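Local coordinates for protein iminosuccinate reductase (Paracoccus denitrificans, PDB 6RQA) that catalyses the NADH-dependent reduction of iminosuccinate to L-aspartate, regenerating the amino donor for the first step of the beta-hydroxyaspartate cycle during glyoxylate assimilation, at residues A55-V60 with T313-Q318; T128-A133 with S160-R165; R257-T262 with G303-T308. All blocks are in the same frame, centred on the assembly; numbering follows the deposited sequence.

Interaction 1: A55-V60 with T313-Q318; sequences AYNFPV and TGVGLQ. With NAD (nicotinamide-adenine-dinucleotide), chain C.
Asn57 OD1 accepts the backbone amide of Leu317, in the first turn of helix 316-333, with a donor-acceptor distance of 2.9 Å to Leu317 N. The bond is reasonably straight at hydrogen (157°), and the amide arrives nearly along the C=O axis (173°), at the end of the carbonyl and not to one side of it. The neighbouring Gly316 N is also close, but its angle is too poor for a second bond. Asn57 reaches the helix because CG stands anti to its own carbonyl carbon (chi1 -58°), which carries the carboxamide across the gap. There it crosses Val315 at about a right angle, with ND2 lying 3.5 Å from Val315 CB. Leu317 supplies the apolar part: its CD1 reaches back along strand 55-64 to Ala55 CB at 3.6 Å, while its CD2 lies 3.7 Å from Tyr56 O. Met50 of helix 36-51 packs on both Asn57 and Leu317. On the far side of Val315, Gln318, extended at its second torsion, brings OE1 to Val315 N at 3.2 Å, which sits above the carboxamide plane. Gly314 CA lies 3.5 Å from O7N, the nicotinamide amide oxygen of NAD. Tyr56 instead reaches the second subunit, where its hydroxyl is hydrogen-bonded to Glu63 of that chain. A single neutral side-chain acceptor thus satisfies a helix-start amide within largely buried surroundings, tying the outermost strand, within this chain, of the mixed sheet to the segment that leaves the NAD pocket; the bond itself uses no charged group, although Asp263 and Glu264 lie near Val315.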
loop_
_atom_site.group_PDB
_atom_site.type_symbol
_atom_site.label_atom_id
_atom_site.label_comp_id
_atom_site.label_asym_id
_atom_site.label_seq_id
_atom_site.Cartn_x
_atom_site.Cartn_y
_atom_site.Cartn_z
ATOM N N ALA A 55 13.305 -0.350 -13.740
ATOM C CA ALA A 55 12.266 0.128 -12.842
ATOM C C ALA A 55 11.005 -0.680 -13.101
ATOM O O ALA A 55 10.797 -1.186 -14.207
ATOM C CB ALA A 55 12.000 1.625 -13.037
ATOM N N TYR A 56 10.169 -0.800 -12.073
ATOM C CA TYR A 56 8.939 -1.567 -12.208
ATOM C C TYR A 56 7.939 -1.099 -11.163
ATOM O O TYR A 56 8.306 -0.513 -10.142
ATOM C CB TYR A 56 9.195 -3.074 -12.073
ATOM C CG TYR A 56 9.374 -3.556 -10.650
ATOM C CD1 TYR A 56 10.566 -3.346 -9.967
ATOM C CD2 TYR A 56 8.355 -4.234 -9.995
ATOM C CE1 TYR A 56 10.733 -3.792 -8.668
ATOM C CE2 TYR A 56 8.513 -4.684 -8.699
ATOM C CZ TYR A 56 9.703 -4.461 -8.038
ATOM O OH TYR A 56 9.860 -4.911 -6.746
ATOM N N ASN A 57 6.668 -1.377 -11.433
ATOM C CA ASN A 57 5.573 -1.021 -10.543
ATOM C C ASN A 57 5.157 -2.226 -9.712
ATOM O O ASN A 57 5.090 -3.349 -10.219
ATOM C CB ASN A 57 4.368 -0.505 -11.332
ATOM C CG ASN A 57 4.702 0.698 -12.185
ATOM O OD1 ASN A 57 4.750 1.826 -11.694
ATOM N ND2 ASN A 57 4.926 0.467 -13.472
ATOM N N PHE A 58 4.868 -1.982 -8.436
ATOM C CA PHE A 58 4.375 -3.030 -7.562
ATOM C C PHE A 58 2.955 -3.421 -7.963
ATOM O O PHE A 58 2.270 -2.673 -8.664
ATOM C CB PHE A 58 4.396 -2.565 -6.106
ATOM C CG PHE A 58 5.768 -2.253 -5.582
ATOM C CD1 PHE A 58 6.901 -2.728 -6.224
ATOM C CD2 PHE A 58 5.925 -1.489 -4.437
ATOM C CE1 PHE A 58 8.159 -2.438 -5.739
ATOM C CE2 PHE A 58 7.183 -1.197 -3.948
ATOM C CZ PHE A 58 8.301 -1.672 -4.599
ATOM N N PRO A 59 2.495 -4.599 -7.543
ATOM C CA PRO A 59 1.085 -4.952 -7.750
ATOM C C PRO A 59 0.169 -3.932 -7.087
ATOM O O PRO A 59 0.340 -3.584 -5.918
ATOM C CB PRO A 59 0.967 -6.334 -7.099
ATOM C CG PRO A 59 2.345 -6.893 -7.164
ATOM C CD PRO A 59 3.267 -5.723 -6.983
ATOM N N VAL A 60 -0.806 -3.451 -7.849
ATOM C CA VAL A 60 -1.662 -2.362 -7.394
ATOM C C VAL A 60 -2.704 -2.900 -6.423
ATOM O O VAL A 60 -3.381 -3.895 -6.705
ATOM C CB VAL A 60 -2.330 -1.662 -8.588
ATOM C CG1 VAL A 60 -3.300 -0.592 -8.103
ATOM C CG2 VAL A 60 -1.278 -1.057 -9.504
ATOM N N THR A 313 -2.927 4.179 -18.591
ATOM C CA THR A 313 -3.670 3.718 -17.426
ATOM C C THR A 313 -3.189 4.334 -16.121
ATOM O O THR A 313 -3.969 4.406 -15.165
ATOM C CB THR A 313 -3.589 2.189 -17.310
ATOM O OG1 THR A 313 -2.231 1.795 -17.078
ATOM C CG2 THR A 313 -4.090 1.532 -18.584
ATOM N N GLY A 314 -1.935 4.775 -16.058
ATOM C CA GLY A 314 -1.393 5.345 -14.841
ATOM C C GLY A 314 -0.638 4.331 -14.006
ATOM O O GLY A 314 -1.216 3.335 -13.559
ATOM N N VAL A 315 0.653 4.568 -13.795
ATOM C CA VAL A 315 1.489 3.680 -12.998
ATOM C C VAL A 315 2.139 4.485 -11.882
ATOM O O VAL A 315 2.360 5.695 -12.006
ATOM C CB VAL A 315 2.557 2.963 -13.854
ATOM C CG1 VAL A 315 1.893 2.112 -14.928
ATOM C CG2 VAL A 315 3.513 3.966 -14.476
ATOM N N GLY A 316 2.447 3.796 -10.781
ATOM C CA GLY A 316 2.974 4.474 -9.609
ATOM C C GLY A 316 4.323 5.131 -9.832
ATOM O O GLY A 316 4.644 6.127 -9.179
ATOM N N LEU A 317 5.133 4.587 -10.746
ATOM C CA LEU A 317 6.438 5.185 -11.014
ATOM C C LEU A 317 6.304 6.604 -11.548
ATOM O O LEU A 317 7.163 7.452 -11.277
ATOM C CB LEU A 317 7.228 4.322 -11.998
ATOM C CG LEU A 317 7.759 2.976 -11.496
ATOM C CD1 LEU A 317 8.427 2.218 -12.630
ATOM C CD2 LEU A 317 8.725 3.161 -10.337
ATOM N N GLN A 318 5.241 6.883 -12.309
ATOM C CA GLN A 318 5.003 8.245 -12.776
ATOM C C GLN A 318 4.817 9.200 -11.605
ATOM O O GLN A 318 5.378 10.303 -11.598
ATOM C CB GLN A 318 3.785 8.275 -13.699
ATOM C CG GLN A 318 3.987 7.533 -15.008
ATOM C CD GLN A 318 2.681 7.255 -15.727
ATOM O OE1 GLN A 318 1.611 7.271 -15.121
ATOM N NE2 GLN A 318 2.764 6.995 -17.026
HETATM P PA NAD C . -13.911 14.919 -14.471
HETATM O O1A NAD C . -15.113 14.205 -13.918
HETATM O O2A NAD C . -13.357 16.278 -14.185
HETATM O O5B NAD C . -14.491 15.134 -16.092
HETATM C C5B NAD C . -15.116 13.965 -16.454
HETATM C C4B NAD C . -15.562 14.081 -17.889
HETATM O O4B NAD C . -16.046 12.818 -18.304
HETATM C C3B NAD C . -16.745 15.044 -17.867
HETATM O O3B NAD C . -16.187 16.300 -18.079
HETATM C C2B NAD C . -17.570 14.552 -19.062
HETATM O O2B NAD C . -17.151 15.119 -20.257
HETATM C C1B NAD C . -17.203 13.014 -19.114
HETATM N N9A NAD C . -18.260 12.191 -18.517
HETATM C C8A NAD C . -18.789 12.196 -17.213
HETATM N N7A NAD C . -19.750 11.289 -17.041
HETATM C C5A NAD C . -19.860 10.653 -18.292
HETATM C C6A NAD C . -20.693 9.606 -18.768
HETATM N N6A NAD C . -21.600 9.033 -17.927
HETATM N N1A NAD C . -20.588 9.171 -20.065
HETATM C C2A NAD C . -19.654 9.799 -20.847
HETATM N N3A NAD C . -18.797 10.797 -20.537
HETATM C C4A NAD C . -18.935 11.205 -19.228
HETATM O O3 NAD C . -12.892 13.672 -14.454
HETATM P PN NAD C . -11.355 14.056 -14.545
HETATM O O1N NAD C . -10.876 15.065 -15.559
HETATM O O2N NAD C . -10.956 13.856 -13.127
HETATM O O5D NAD C . -10.535 12.612 -15.192
HETATM C C5D NAD C . -11.400 12.039 -16.075
HETATM C C4D NAD C . -10.936 10.630 -16.344
HETATM O O4D NAD C . -9.492 10.612 -16.308
HETATM C C3D NAD C . -11.431 9.753 -15.155
HETATM O O3D NAD C . -12.040 8.652 -15.728
HETATM C C2D NAD C . -10.122 9.372 -14.437
HETATM O O2D NAD C . -10.080 8.058 -13.994
HETATM C C1D NAD C . -9.150 9.440 -15.639
HETATM N N1N NAD C . -7.731 9.610 -15.129
HETATM C C2N NAD C . -6.774 8.885 -15.776
HETATM C C3N NAD C . -5.446 8.985 -15.366
HETATM C C7N NAD C . -4.465 8.160 -16.130
HETATM O O7N NAD C . -3.269 8.156 -15.858
HETATM N N7N NAD C . -4.970 7.401 -17.158
HETATM C C4N NAD C . -5.113 9.823 -14.301
HETATM C C5N NAD C . -6.109 10.549 -13.659
HETATM C C6N NAD C . -7.440 10.440 -14.081
#

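Interaction 2: T128-A133 with S160-R165; sequences TALRTA and SAFQMR. With NAD (nicotinamide-adenine-dinucleotide), chain C.
Ala129 presses its methyl onto a face of the Phe162 ring, a CH-pi contact with CB 4.0 Å from the ring centroid and 16° off the normal. CB is displaced toward the CD2 rim, and Arg165 NH2 lies over the other face, so the ring is sandwiched between a methyl and a guanidinium nitrogen. Leu130 points the other way at its root, yet its CD2 returns to CD1 of Phe162 at 4.0 Å and flanks the ring obliquely. The next bump is Ala133, whose CB fits against the backbone of Phe162 and touches Phe162 CB at 4.0 Å. The small side chains of Ala129 and Ala133 are consistent with a close approach of the helices: the CA atoms of Ala133 and Gln163 are 4.5 Å apart, and the short axes approach to 8.6 Å at a crossing angle of -42°. Helix 158-170 is the one that follows the glycine-rich turn of the Rossmann-type dinucleotide fold, after strand 150-154, and His158 N at its start is hydrogen-bonded to NAD. Helix 125-143 lines the nicotinamide end of the pocket through Arg131 and Thr132. Gln163, bent at its second torsion (-68°), folds its carboxamide over Ala133; NE2 also lies 3.5 Å from Thr132 CG2, without forming a hydrogen bond between the two segments. Thr132 turns its hydroxyl to Thr128 O, which also takes the Thr132 amide, the two donors arriving from opposite faces of that carbonyl. The same OG1 lies 3.2 Å from C4N of NAD, the nicotinamide carbon that takes up or gives the hydride. The preceding residue, Arg131, a known NAD(+)-binding residue, brings NH2 to within 3.2 Å of NAD O7N near the guanidinium plane, while its NE is salt-bridged to Asp319.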
loop_
_atom_site.group_PDB
_atom_site.type_symbol
_atom_site.label_atom_id
_atom_site.label_comp_id
_atom_site.label_asym_id
_atom_site.label_seq_id
_atom_site.Cartn_x
_atom_site.Cartn_y
_atom_site.Cartn_z
ATOM N N THR A 128 -0.703 14.231 -9.788
ATOM C CA THR A 128 -1.359 13.220 -10.613
ATOM C C THR A 128 -1.758 13.789 -11.969
ATOM O O THR A 128 -1.492 13.181 -13.012
ATOM C CB THR A 128 -2.582 12.659 -9.887
ATOM O OG1 THR A 128 -2.183 12.105 -8.628
ATOM C CG2 THR A 128 -3.242 11.573 -10.724
ATOM N N ALA A 129 -2.398 14.960 -11.973
ATOM C CA ALA A 129 -2.805 15.572 -13.234
ATOM C C ALA A 129 -1.598 15.924 -14.094
ATOM O O ALA A 129 -1.644 15.799 -15.323
ATOM C CB ALA A 129 -3.656 16.814 -12.968
ATOM N N LEU A 130 -0.504 16.356 -13.464
ATOM C CA LEU A 130 0.683 16.743 -14.220
ATOM C C LEU A 130 1.340 15.538 -14.886
ATOM O O LEU A 130 1.648 15.575 -16.082
ATOM C CB LEU A 130 1.673 17.465 -13.309
ATOM C CG LEU A 130 1.283 18.889 -12.914
ATOM C CD1 LEU A 130 2.319 19.481 -11.979
ATOM C CD2 LEU A 130 1.106 19.760 -14.151
ATOM N N ARG A 131 1.569 14.459 -14.128
ATOM C CA ARG A 131 2.224 13.297 -14.724
ATOM C C ARG A 131 1.316 12.596 -15.728
ATOM O O ARG A 131 1.810 11.984 -16.682
ATOM C CB ARG A 131 2.700 12.322 -13.639
ATOM C CG ARG A 131 1.633 11.787 -12.682
ATOM C CD ARG A 131 0.923 10.554 -13.222
ATOM N NE ARG A 131 0.323 9.756 -12.159
ATOM C CZ ARG A 131 -0.570 8.794 -12.360
ATOM N NH1 ARG A 131 -1.056 8.112 -11.332
ATOM N NH2 ARG A 131 -0.987 8.520 -13.589
ATOM N N THR A 132 -0.003 12.673 -15.532
ATOM C CA THR A 132 -0.927 12.127 -16.521
ATOM C C THR A 132 -0.845 12.905 -17.826
ATOM O O THR A 132 -0.822 12.313 -18.912
ATOM C CB THR A 132 -2.356 12.144 -15.978
ATOM O OG1 THR A 132 -2.395 11.489 -14.704
ATOM C CG2 THR A 132 -3.299 11.430 -16.934
ATOM N N ALA A 133 -0.793 14.235 -17.738
ATOM C CA ALA A 133 -0.610 15.048 -18.934
ATOM C C ALA A 133 0.772 14.831 -19.537
ATOM O O ALA A 133 0.932 14.855 -20.763
ATOM C CB ALA A 133 -0.830 16.522 -18.601
ATOM N N SER A 160 -8.507 17.937 -18.403
ATOM C CA SER A 160 -8.391 18.255 -19.823
ATOM C C SER A 160 -7.536 19.493 -20.055
ATOM O O SER A 160 -6.850 19.591 -21.080
ATOM C CB SER A 160 -9.778 18.447 -20.437
ATOM O OG SER A 160 -10.446 19.551 -19.850
ATOM N N ALA A 161 -7.562 20.448 -19.121
ATOM C CA ALA A 161 -6.713 21.628 -19.252
ATOM C C ALA A 161 -5.239 21.254 -19.177
ATOM O O ALA A 161 -4.425 21.738 -19.974
ATOM C CB ALA A 161 -7.065 22.648 -18.171
ATOM N N PHE A 162 -4.876 20.387 -18.229
ATOM C CA PHE A 162 -3.488 19.953 -18.113
ATOM C C PHE A 162 -3.050 19.178 -19.349
ATOM O O PHE A 162 -1.903 19.303 -19.795
ATOM C CB PHE A 162 -3.306 19.105 -16.854
ATOM C CG PHE A 162 -3.683 19.819 -15.588
ATOM C CD1 PHE A 162 -2.756 20.592 -14.913
ATOM C CD2 PHE A 162 -4.967 19.722 -15.077
ATOM C CE1 PHE A 162 -3.100 21.254 -13.751
ATOM C CE2 PHE A 162 -5.317 20.381 -13.915
ATOM C CZ PHE A 162 -4.381 21.148 -13.252
ATOM N N GLN A 163 -3.951 18.378 -19.922
ATOM C CA GLN A 163 -3.611 17.627 -21.126
ATOM C C GLN A 163 -3.316 18.562 -22.292
ATOM O O GLN A 163 -2.380 18.328 -23.065
ATOM C CB GLN A 163 -4.744 16.664 -21.484
ATOM C CG GLN A 163 -5.126 15.696 -20.370
ATOM C CD GLN A 163 -4.042 14.676 -20.068
ATOM O OE1 GLN A 163 -3.295 14.261 -20.955
ATOM N NE2 GLN A 163 -3.952 14.268 -18.807
ATOM N N MET A 164 -4.098 19.635 -22.429
ATOM C CA MET A 164 -3.897 20.553 -23.546
ATOM C C MET A 164 -2.603 21.342 -23.390
ATOM O O MET A 164 -1.878 21.556 -24.370
ATOM C CB MET A 164 -5.094 21.498 -23.674
ATOM C CG MET A 164 -5.073 22.352 -24.934
ATOM S SD MET A 164 -6.476 23.478 -25.067
ATOM C CE MET A 164 -7.843 22.327 -25.024
ATOM N N ARG A 165 -2.292 21.781 -22.168
ATOM C CA ARG A 165 -1.062 22.534 -21.949
ATOM C C ARG A 165 0.169 21.671 -22.200
ATOM O O ARG A 165 1.141 22.131 -22.813
ATOM C CB ARG A 165 -1.036 23.108 -20.532
ATOM C CG ARG A 165 -1.893 24.350 -20.351
ATOM C CD ARG A 165 -1.625 25.022 -19.013
ATOM N NE ARG A 165 -2.267 24.326 -17.902
ATOM C CZ ARG A 165 -3.448 24.665 -17.394
ATOM N NH1 ARG A 165 -4.117 25.694 -17.896
ATOM N NH2 ARG A 165 -3.959 23.976 -16.383
HETATM P PA NAD C . -13.911 14.919 -14.471
HETATM O O1A NAD C . -15.113 14.205 -13.918
HETATM O O2A NAD C . -13.357 16.278 -14.185
HETATM O O5B NAD C . -14.491 15.134 -16.092
HETATM C C5B NAD C . -15.116 13.965 -16.454
HETATM C C4B NAD C . -15.562 14.081 -17.889
HETATM O O4B NAD C . -16.046 12.818 -18.304
HETATM C C3B NAD C . -16.745 15.044 -17.867
HETATM O O3B NAD C . -16.187 16.300 -18.079
HETATM C C2B NAD C . -17.570 14.552 -19.062
HETATM O O2B NAD C . -17.151 15.119 -20.257
HETATM C C1B NAD C . -17.203 13.014 -19.114
HETATM N N9A NAD C . -18.260 12.191 -18.517
HETATM C C8A NAD C . -18.789 12.196 -17.213
HETATM N N7A NAD C . -19.750 11.289 -17.041
HETATM C C5A NAD C . -19.860 10.653 -18.292
HETATM C C6A NAD C . -20.693 9.606 -18.768
HETATM N N6A NAD C . -21.600 9.033 -17.927
HETATM N N1A NAD C . -20.588 9.171 -20.065
HETATM C C2A NAD C . -19.654 9.799 -20.847
HETATM N N3A NAD C . -18.797 10.797 -20.537
HETATM C C4A NAD C . -18.935 11.205 -19.228
HETATM O O3 NAD C . -12.892 13.672 -14.454
HETATM P PN NAD C . -11.355 14.056 -14.545
HETATM O O1N NAD C . -10.876 15.065 -15.559
HETATM O O2N NAD C . -10.956 13.856 -13.127
HETATM O O5D NAD C . -10.535 12.612 -15.192
HETATM C C5D NAD C . -11.400 12.039 -16.075
HETATM C C4D NAD C . -10.936 10.630 -16.344
HETATM O O4D NAD C . -9.492 10.612 -16.308
HETATM C C3D NAD C . -11.431 9.753 -15.155
HETATM O O3D NAD C . -12.040 8.652 -15.728
HETATM C C2D NAD C . -10.122 9.372 -14.437
HETATM O O2D NAD C . -10.080 8.058 -13.994
HETATM C C1D NAD C . -9.150 9.440 -15.639
HETATM N N1N NAD C . -7.731 9.610 -15.129
HETATM C C2N NAD C . -6.774 8.885 -15.776
HETATM C C3N NAD C . -5.446 8.985 -15.366
HETATM C C7N NAD C . -4.465 8.160 -16.130
HETATM O O7N NAD C . -3.269 8.156 -15.858
HETATM N N7N NAD C . -4.970 7.401 -17.158
HETATM C C4N NAD C . -5.113 9.823 -14.301
HETATM C C5N NAD C . -6.109 10.549 -13.659
HETATM C C6N NAD C . -7.440 10.440 -14.081
#

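Interaction 3: R257-T262 with G303-T308; sequences RARIFT and GDAEVT
Arg257 and Glu306 meet where two parallel strands begin. From CB, the arginine places CG between its backbone N and carbonyl carbon (chi1 82°), and the chain then bends at its third torsion. NE reaches Glu306 OE2 at 3.6 Å, a long salt bridge made at the guanidinium edge, with the two planes 68° apart. CZ passes 4.0 Å from Val307 CG2, and NH2 lies closer to that methyl while bonding to Val231 O; NH1 bonds to Asn228. With a leucine here, Glu306 would probably lose its charged mate and Asn228 and Val231 O a donor each. Alongside, Ala258 CB packs on Val307 CG1 at 3.6 Å, and Arg259 N donates to Val307 O at 3.1 Å (147° at hydrogen), in the carbonyl plane. This bond belongs to the parallel pairing of Arg259 with Thr308, which Arg259 and Phe261 continue through bonds to Ile309, joining strands 259-262 and 307-311 of the NAD-binding Rossmann-type sheet. Farther out, Ala305 CB lies over one face of the Arg259 guanidinium, whose NH1 bonds to Gly301 O. Charge thus works at the solvent-facing margin, whereas neutral backbone bonding fixes the strand pairing.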
loop_
_atom_site.group_PDB
_atom_site.type_symbol
_atom_site.label_atom_id
_atom_site.label_comp_id
_atom_site.label_asym_id
_atom_site.label_seq_id
_atom_site.Cartn_x
_atom_site.Cartn_y
_atom_site.Cartn_z
ATOM N N ARG A 257 -7.663 -2.053 -35.090
ATOM C CA ARG A 257 -6.917 -1.728 -36.299
ATOM C C ARG A 257 -5.776 -0.747 -36.048
ATOM O O ARG A 257 -5.162 -0.269 -37.007
ATOM C CB ARG A 257 -7.861 -1.178 -37.374
ATOM C CG ARG A 257 -8.209 0.300 -37.246
ATOM C CD ARG A 257 -8.951 0.775 -38.488
ATOM N NE ARG A 257 -8.623 2.152 -38.850
ATOM C CZ ARG A 257 -9.381 3.205 -38.564
ATOM N NH1 ARG A 257 -10.522 3.046 -37.906
ATOM N NH2 ARG A 257 -9.003 4.420 -38.938
ATOM N N ALA A 258 -5.466 -0.454 -34.790
ATOM C CA ALA A 258 -4.429 0.505 -34.446
ATOM C C ALA A 258 -3.225 -0.198 -33.834
ATOM O O ALA A 258 -3.356 -1.228 -33.168
ATOM C CB ALA A 258 -4.959 1.557 -33.470
ATOM N N ARG A 259 -2.045 0.372 -34.072
ATOM C CA ARG A 259 -0.824 -0.087 -33.415
ATOM C C ARG A 259 -0.841 0.427 -31.981
ATOM O O ARG A 259 -0.734 1.636 -31.746
ATOM C CB ARG A 259 0.409 0.396 -34.173
ATOM C CG ARG A 259 1.714 -0.203 -33.678
ATOM C CD ARG A 259 2.859 0.100 -34.630
ATOM N NE ARG A 259 2.646 -0.491 -35.950
ATOM C CZ ARG A 259 3.509 -0.399 -36.957
ATOM N NH1 ARG A 259 4.648 0.260 -36.801
ATOM N NH2 ARG A 259 3.232 -0.968 -38.123
ATOM N N ILE A 260 -0.977 -0.485 -31.026
ATOM C CA ILE A 260 -1.285 -0.137 -29.644
ATOM C C ILE A 260 -0.006 -0.042 -28.828
ATOM O O ILE A 260 0.883 -0.898 -28.924
ATOM C CB ILE A 260 -2.254 -1.167 -29.034
ATOM C CG1 ILE A 260 -3.554 -1.210 -29.839
ATOM C CG2 ILE A 260 -2.536 -0.840 -27.580
ATOM C CD1 ILE A 260 -4.513 -2.283 -29.385
ATOM N N PHE A 261 0.086 1.009 -28.015
ATOM C CA PHE A 261 1.150 1.176 -27.038
ATOM C C PHE A 261 0.524 1.482 -25.684
ATOM O O PHE A 261 -0.606 1.968 -25.598
ATOM C CB PHE A 261 2.123 2.294 -27.443
ATOM C CG PHE A 261 2.765 2.083 -28.784
ATOM C CD1 PHE A 261 2.150 2.533 -29.941
ATOM C CD2 PHE A 261 3.984 1.433 -28.889
ATOM C CE1 PHE A 261 2.738 2.338 -31.178
ATOM C CE2 PHE A 261 4.577 1.236 -30.123
ATOM C CZ PHE A 261 3.954 1.689 -31.268
ATOM N N THR A 262 1.265 1.187 -24.619
ATOM C CA THR A 262 0.752 1.400 -23.271
ATOM C C THR A 262 1.920 1.573 -22.313
ATOM O O THR A 262 3.087 1.415 -22.681
ATOM C CB THR A 262 -0.146 0.242 -22.821
ATOM O OG1 THR A 262 -0.784 0.585 -21.585
ATOM C CG2 THR A 262 0.679 -1.018 -22.613
ATOM N N GLY A 303 5.865 4.071 -37.463
ATOM C CA GLY A 303 6.203 3.477 -38.740
ATOM C C GLY A 303 5.290 3.952 -39.851
ATOM O O GLY A 303 5.214 5.154 -40.128
ATOM N N ASP A 304 4.586 3.020 -40.492
ATOM C CA ASP A 304 3.642 3.343 -41.554
ATOM C C ASP A 304 2.198 3.075 -41.154
ATOM O O ASP A 304 1.321 3.031 -42.023
ATOM C CB ASP A 304 3.988 2.566 -42.825
ATOM C CG ASP A 304 5.221 3.110 -43.519
ATOM O OD1 ASP A 304 5.275 4.333 -43.766
ATOM O OD2 ASP A 304 6.140 2.314 -43.807
ATOM N N ALA A 305 1.928 2.894 -39.864
ATOM C CA ALA A 305 0.563 2.689 -39.410
ATOM C C ALA A 305 -0.236 3.981 -39.525
ATOM O O ALA A 305 0.297 5.085 -39.375
ATOM C CB ALA A 305 0.549 2.188 -37.967
ATOM N N GLU A 306 -1.532 3.837 -39.794
ATOM C CA GLU A 306 -2.394 5.000 -39.953
ATOM C C GLU A 306 -2.990 5.481 -38.638
ATOM O O GLU A 306 -3.275 6.675 -38.500
ATOM C CB GLU A 306 -3.522 4.693 -40.944
ATOM C CG GLU A 306 -4.379 3.498 -40.565
ATOM C CD GLU A 306 -5.574 3.330 -41.480
ATOM O OE1 GLU A 306 -5.907 4.290 -42.209
ATOM O OE2 GLU A 306 -6.179 2.238 -41.471
ATOM N N VAL A 307 -3.190 4.589 -37.671
ATOM C CA VAL A 307 -3.758 4.951 -36.377
ATOM C C VAL A 307 -2.902 4.327 -35.286
ATOM O O VAL A 307 -2.698 3.108 -35.272
ATOM C CB VAL A 307 -5.221 4.498 -36.237
ATOM C CG1 VAL A 307 -5.745 4.832 -34.849
ATOM C CG2 VAL A 307 -6.088 5.151 -37.304
ATOM N N THR A 308 -2.396 5.160 -34.380
ATOM C CA THR A 308 -1.685 4.707 -33.195
ATOM C C THR A 308 -2.478 5.096 -31.955
ATOM O O THR A 308 -3.132 6.143 -31.920
ATOM C CB THR A 308 -0.274 5.305 -33.117
ATOM O OG1 THR A 308 -0.357 6.735 -33.105
ATOM C CG2 THR A 308 0.564 4.857 -34.305
HETATM O O HOH W 1 -3.734 1.239 -38.265
#

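Interactions 1 and 2 are the buried ones and share the NAD pocket: they touch where Arg131 NH2 approaches Gly314 CA and Gln318 OE1, and both reach O7N of NAD, with Gly314 CA and Arg131 NH2 side by side. Their chemistry differs, since interaction 1 turns on one side-chain-to-backbone hydrogen bond, whereas interaction 2 has none between its two segments and relies on methyls, a ring and a folded carboxamide. Interaction 3 is partly exposed, its centre about 23 Å from each of the other two, and joins strands by backbone bonding with ionic groups at the solvent-facing margin. It is linked to interaction 1 through the chain, because strand 307-311 runs on to helix 316-333.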